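Local coordinates for protein oxidized polyvinyl alcohol hydrolase (Pseudomonas sp. VM15C, PDB 3WWC) that hydrolyses beta-diketones such as 4,6-nonanedione and cleaves oxidized polyvinyl alcohol in the second step of its degradation, at residues M250-G254 / Y275-T279; H294-S298 / T343-F349. The protein carries 1 engineered substitution. One frame throughout, in Å; residues are numbered along the deposited sequence.

How the contacts relate
Contacts 1 and 2 lie in series along the chain and meet at the seam between the neighbouring parallel strands 247-253 and 292-298, their centres about 10 Å apart. Thr251 joins the two contacts: its N is 2.9 Å from Val295 O, and its OG1 is 2.7 Å from His294 NE2, both probable hydrogen bonds. Phe349 of contact 2 also touches contact 1, its CD2 3.5 Å from Thr279 O. Tyr275 of contact 1 lines the butanoic acid pocket, its side chain about 5 Å from that of Ala177, an engineered residue at a position assigned by similarity to the charge relay system. Ser283, likewise assigned by similarity, lies about 3 Å from the His294 side chain and about 5 Å from that of Thr251.

Contact 1 of 2, residues M250-G254 / Y275-T279; sequences MTVWG and YRPST. With BUA (butanoic acid), chain C.
Trp253 and Thr279 are the nearest backbone neighbours, their CA atoms 6.1 Å apart, where strand 250-253 faces helical segment 275-279. The axes run nearly antiparallel, at 165°, and approach to 8.5 Å. Between the segments the contact is van der Waals packing. Thr279 presents both branches to the strand. Its OG1 sits between the backbone N and the carbonyl carbon (chi1 58°), turned back to donate to Tyr275 O at 2.8 Å in the carbonyl plane; that oxygen also takes the backbone N-H of Thr279, so two bonds from one residue grip it. The same OG1 rests against Trp253 CB, and the methyl CG2 lies 3.6 Å from Val252 O. Thr279 CB meets Thr251 CG2 at 3.7 Å. Farther out the indole lies beside Arg276, NE1 3.4 Å from Arg276 CA. Trp253 CZ2 then reaches over one face of the guanidinium, near its rim, the two planes 65° apart. A salt bridge to Glu256 and a bond to Leu352 O steady that group. Tyr275 turns its hydroxyl to butanoic acid O2, a hydrogen bond whose very short modelled length is doubtful. Helix 275-288 leads on to strand 292-298, completing a beta-alpha-beta crossover of the alpha/beta-hydrolase fold beside the ligand pocket.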
loop_
_atom_site.group_PDB
_atom_site.type_symbol
_atom_site.label_atom_id
_atom_site.label_comp_id
_atom_site.label_asym_id
_atom_site.label_seq_id
_atom_site.Cartn_x
_atom_site.Cartn_y
_atom_site.Cartn_z
ATOM N N MET A 250 -5.803 0.406 -7.316
ATOM C CA MET A 250 -5.173 -0.391 -8.385
ATOM C C MET A 250 -4.304 -1.453 -7.709
ATOM O O MET A 250 -3.268 -1.130 -7.125
ATOM C CB MET A 250 -4.304 0.501 -9.267
ATOM C CG MET A 250 -3.737 -0.318 -10.442
ATOM S SD MET A 250 -2.660 0.720 -11.532
ATOM C CE MET A 250 -3.902 1.666 -12.367
ATOM N N THR A 251 -4.756 -2.699 -7.779
ATOM C CA THR A 251 -4.027 -3.821 -7.163
ATOM C C THR A 251 -3.194 -4.504 -8.220
ATOM O O THR A 251 -3.709 -4.798 -9.307
ATOM C CB THR A 251 -4.990 -4.818 -6.588
ATOM O OG1 THR A 251 -5.825 -4.173 -5.601
ATOM C CG2 THR A 251 -4.228 -5.979 -5.934
ATOM N N VAL A 252 -1.924 -4.760 -7.939
ATOM C CA VAL A 252 -1.030 -5.387 -8.948
ATOM C C VAL A 252 -0.498 -6.732 -8.455
ATOM O O VAL A 252 -0.005 -6.842 -7.306
ATOM C CB VAL A 252 0.172 -4.480 -9.213
ATOM C CG1 VAL A 252 1.078 -5.095 -10.300
ATOM C CG2 VAL A 252 -0.317 -3.083 -9.658
ATOM N N TRP A 253 -0.642 -7.744 -9.314
ATOM C CA TRP A 253 -0.127 -9.102 -9.062
ATOM C C TRP A 253 1.016 -9.319 -10.044
ATOM O O TRP A 253 0.873 -9.020 -11.232
ATOM C CB TRP A 253 -1.233 -10.140 -9.332
ATOM C CG TRP A 253 -0.769 -11.547 -9.199
ATOM C CD1 TRP A 253 -0.244 -12.124 -8.066
ATOM C CD2 TRP A 253 -0.874 -12.600 -10.175
ATOM N NE1 TRP A 253 -0.037 -13.465 -8.275
ATOM C CE2 TRP A 253 -0.415 -13.778 -9.565
ATOM C CE3 TRP A 253 -1.318 -12.655 -11.510
ATOM C CZ2 TRP A 253 -0.384 -15.017 -10.240
ATOM C CZ3 TRP A 253 -1.293 -13.889 -12.171
ATOM C CH2 TRP A 253 -0.827 -15.045 -11.531
ATOM N N GLY A 254 2.123 -9.885 -9.544
ATOM C CA GLY A 254 3.328 -10.084 -10.342
ATOM C C GLY A 254 3.449 -11.428 -11.034
ATOM O O GLY A 254 4.548 -11.779 -11.527
ATOM N N TYR A 275 1.103 -14.181 -3.291
ATOM C CA TYR A 275 0.264 -12.988 -3.506
ATOM C C TYR A 275 -0.875 -13.145 -4.499
ATOM O O TYR A 275 -1.654 -12.222 -4.740
ATOM C CB TYR A 275 1.186 -11.781 -3.814
ATOM C CG TYR A 275 2.139 -11.561 -2.656
ATOM C CD1 TYR A 275 3.369 -12.229 -2.615
ATOM C CD2 TYR A 275 1.786 -10.735 -1.592
ATOM C CE1 TYR A 275 4.232 -12.081 -1.531
ATOM C CE2 TYR A 275 2.634 -10.597 -0.499
ATOM C CZ TYR A 275 3.834 -11.266 -0.488
ATOM O OH TYR A 275 4.677 -11.140 0.582
ATOM N N ARG A 276 -1.045 -14.343 -5.026
ATOM C CA ARG A 276 -2.206 -14.574 -5.886
ATOM C C ARG A 276 -3.497 -14.476 -5.012
ATOM O O ARG A 276 -4.414 -13.721 -5.333
ATOM C CB ARG A 276 -2.051 -15.976 -6.551
ATOM C CG ARG A 276 -3.294 -16.353 -7.409
ATOM C CD ARG A 276 -3.328 -17.892 -7.690
ATOM N NE ARG A 276 -2.075 -18.323 -8.281
ATOM C CZ ARG A 276 -1.842 -18.383 -9.586
ATOM N NH1 ARG A 276 -2.798 -18.074 -10.458
ATOM N NH2 ARG A 276 -0.634 -18.662 -10.021
ATOM N N PRO A 277 -3.595 -15.245 -3.898
ATOM C CA PRO A 277 -4.833 -15.088 -3.130
ATOM C C PRO A 277 -5.057 -13.703 -2.512
ATOM O O PRO A 277 -6.201 -13.281 -2.363
ATOM C CB PRO A 277 -4.736 -16.179 -2.055
ATOM C CG PRO A 277 -3.289 -16.446 -1.912
ATOM C CD PRO A 277 -2.770 -16.341 -3.359
ATOM N N SER A 278 -3.978 -13.026 -2.128
ATOM C CA SER A 278 -4.143 -11.728 -1.495
ATOM C C SER A 278 -4.509 -10.633 -2.473
ATOM O O SER A 278 -5.310 -9.762 -2.110
ATOM C CB SER A 278 -2.917 -11.364 -0.687
ATOM O OG SER A 278 -1.789 -11.310 -1.512
ATOM N N THR A 279 -3.956 -10.643 -3.694
ATOM C CA THR A 279 -4.387 -9.650 -4.664
ATOM C C THR A 279 -5.835 -9.985 -5.088
ATOM O O THR A 279 -6.660 -9.115 -5.300
ATOM C CB THR A 279 -3.436 -9.576 -5.869
ATOM O OG1 THR A 279 -3.351 -10.878 -6.512
ATOM C CG2 THR A 279 -2.057 -9.065 -5.428
HETATM C C1 BUA C . 4.965 -11.247 4.724
HETATM C C2 BUA C . 5.408 -10.722 3.357
HETATM C C3 BUA C . 5.978 -9.313 3.525
HETATM C C4 BUA C . 6.529 -8.784 2.198
HETATM O O1 BUA C . 7.495 -7.990 2.269
HETATM O O2 BUA C . 5.925 -9.132 1.157
#

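Contact 2 of 2, residues H294-S298 / T343-F349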
loop_
_atom_site.group_PDB
_atom_site.type_symbol
_atom_site.label_atom_id
_atom_site.label_comp_id
_atom_site.label_asym_id
_atom_site.label_seq_id
_atom_site.Cartn_x
_atom_site.Cartn_y
_atom_site.Cartn_z
ATOM N N HIS A 294 -12.067 -0.223 -8.858
ATOM C CA HIS A 294 -10.936 -1.096 -8.642
ATOM C C HIS A 294 -10.359 -1.505 -9.981
ATOM O O HIS A 294 -11.093 -1.925 -10.874
ATOM C CB HIS A 294 -11.334 -2.371 -7.880
ATOM C CG HIS A 294 -10.157 -3.246 -7.597
ATOM N ND1 HIS A 294 -9.716 -4.208 -8.493
ATOM C CD2 HIS A 294 -9.196 -3.137 -6.653
ATOM C CE1 HIS A 294 -8.531 -4.643 -8.106
ATOM N NE2 HIS A 294 -8.187 -4.016 -6.992
ATOM N N VAL A 295 -9.047 -1.371 -10.125
ATOM C CA VAL A 295 -8.381 -1.769 -11.337
ATOM C C VAL A 295 -7.454 -2.961 -10.968
ATOM O O VAL A 295 -6.632 -2.837 -10.042
ATOM C CB VAL A 295 -7.545 -0.622 -11.932
ATOM C CG1 VAL A 295 -6.838 -1.145 -13.176
ATOM C CG2 VAL A 295 -8.420 0.619 -12.301
ATOM N N ALA A 296 -7.634 -4.117 -11.636
ATOM C CA ALA A 296 -6.809 -5.283 -11.390
ATOM C C ALA A 296 -5.752 -5.352 -12.481
ATOM O O ALA A 296 -6.087 -5.467 -13.662
ATOM C CB ALA A 296 -7.705 -6.545 -11.403
ATOM N N CYS A 297 -4.489 -5.278 -12.114
ATOM C CA CYS A 297 -3.386 -5.326 -13.046
ATOM C C CYS A 297 -2.503 -6.542 -12.812
ATOM O O CYS A 297 -2.162 -6.831 -11.679
ATOM C CB CYS A 297 -2.464 -4.114 -12.870
ATOM S SG CYS A 297 -3.071 -2.592 -13.627
ATOM N N SER A 298 -2.140 -7.229 -13.904
ATOM C CA SER A 298 -1.260 -8.382 -13.824
ATOM C C SER A 298 -0.003 -8.153 -14.632
ATOM O O SER A 298 -0.041 -7.559 -15.731
ATOM C CB SER A 298 -1.938 -9.634 -14.401
ATOM O OG SER A 298 -3.116 -9.948 -13.677
ATOM N N THR A 343 -1.346 -6.191 -17.994
ATOM C CA THR A 343 -2.715 -6.396 -18.492
ATOM C C THR A 343 -3.590 -5.947 -17.331
ATOM O O THR A 343 -3.415 -6.437 -16.200
ATOM C CB THR A 343 -2.954 -7.833 -18.804
ATOM O OG1 THR A 343 -2.032 -8.223 -19.840
ATOM C CG2 THR A 343 -4.333 -8.023 -19.291
ATOM N N CYS A 344 -4.517 -5.032 -17.590
ATOM C CA CYS A 344 -5.352 -4.471 -16.542
ATOM C C CYS A 344 -6.796 -4.300 -16.972
ATOM O O CYS A 344 -7.094 -4.115 -18.159
ATOM C CB CYS A 344 -4.837 -3.067 -16.127
ATOM S SG CYS A 344 -3.072 -2.903 -15.658
ATOM N N HIS A 345 -7.705 -4.343 -16.005
ATOM C CA HIS A 345 -9.111 -4.077 -16.310
ATOM C C HIS A 345 -9.804 -3.625 -15.042
ATOM O O HIS A 345 -9.289 -3.835 -13.932
ATOM C CB HIS A 345 -9.846 -5.312 -16.831
ATOM C CG HIS A 345 -9.904 -6.422 -15.840
ATOM N ND1 HIS A 345 -8.954 -7.416 -15.792
ATOM C CD2 HIS A 345 -10.778 -6.684 -14.841
ATOM C CE1 HIS A 345 -9.246 -8.251 -14.806
ATOM N NE2 HIS A 345 -10.344 -7.827 -14.216
ATOM N N VAL A 346 -10.968 -2.980 -15.177
ATOM C CA VAL A 346 -11.727 -2.590 -14.018
ATOM C C VAL A 346 -12.429 -3.840 -13.480
ATOM O O VAL A 346 -12.982 -4.630 -14.260
ATOM C CB VAL A 346 -12.760 -1.546 -14.416
ATOM C CG1 VAL A 346 -13.692 -1.220 -13.267
ATOM C CG2 VAL A 346 -12.028 -0.288 -14.846
ATOM N N GLY A 347 -12.432 -4.016 -12.163
ATOM C CA GLY A 347 -13.118 -5.130 -11.560
ATOM C C GLY A 347 -12.186 -6.013 -10.794
ATOM O O GLY A 347 -11.012 -5.674 -10.583
ATOM N N PRO A 348 -12.669 -7.173 -10.389
ATOM C CA PRO A 348 -11.812 -8.111 -9.654
ATOM C C PRO A 348 -10.869 -8.859 -10.594
ATOM O O PRO A 348 -11.053 -8.865 -11.817
ATOM C CB PRO A 348 -12.797 -9.076 -8.978
ATOM C CG PRO A 348 -14.019 -9.014 -9.853
ATOM C CD PRO A 348 -14.068 -7.627 -10.498
ATOM N N PHE A 349 -9.819 -9.466 -10.059
ATOM C CA PHE A 349 -9.003 -10.291 -10.922
ATOM C C PHE A 349 -9.853 -11.437 -11.466
ATOM O O PHE A 349 -10.767 -11.930 -10.779
ATOM C CB PHE A 349 -7.840 -10.898 -10.133
ATOM C CG PHE A 349 -6.727 -9.938 -9.930
ATOM C CD1 PHE A 349 -5.766 -9.755 -10.911
ATOM C CD2 PHE A 349 -6.651 -9.189 -8.772
ATOM C CE1 PHE A 349 -4.731 -8.826 -10.754
ATOM C CE2 PHE A 349 -5.623 -8.250 -8.601
ATOM C CZ PHE A 349 -4.668 -8.067 -9.588
HETATM O O HOH W 1 0.700 -8.991 -18.440
#
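Ala296 CB sits squarely over the face of the Phe349 ring, 3.6 Å from its centroid, a CH-pi contact at the tightly packed heart of this pairing. The His345 ring lies over the same methyl, NE2 4.1 Å away, and is held there by its bond to Pro348 O at 2.7 Å. At the rim of Phe349, CE1 approaches Cys297 O to 3.4 Å and Ser298 OG lies near the ring plane. An alanine in place of Phe349 would probably open a gap beside the Ala296 methyl and leave Ser298 OG and Cys297 O without the ring edge they meet. On the other face of the sheet, the non-hydrogen-bonded pair Cys297 and Cys344 is joined by a disulfide (chi3 108°), flanked by the hydrogen-bonded pairs Ala296-His345 and Ser298-Thr343. Beyond the strand, Gly347 is gripped twice by His294: its N donates to His294 O, and its O receives ND1 at 2.9 Å, in the imidazole plane but from above the carbonyl plane. With CG anti to the backbone N (chi1 -177°), the His294 ring is placed so that ND1 makes this bond while NE2 bonds to Thr251 OG1. The solvent side is looser: Val346 and Thr343 are exposed, and a water bridges Thr343 OG1 and Ser298 O at 3.2 Å from each. Strand 343-346 is thus an antiparallel edge strand of an alpha/beta-hydrolase sheet, tied by the disulfide to strand 292-298.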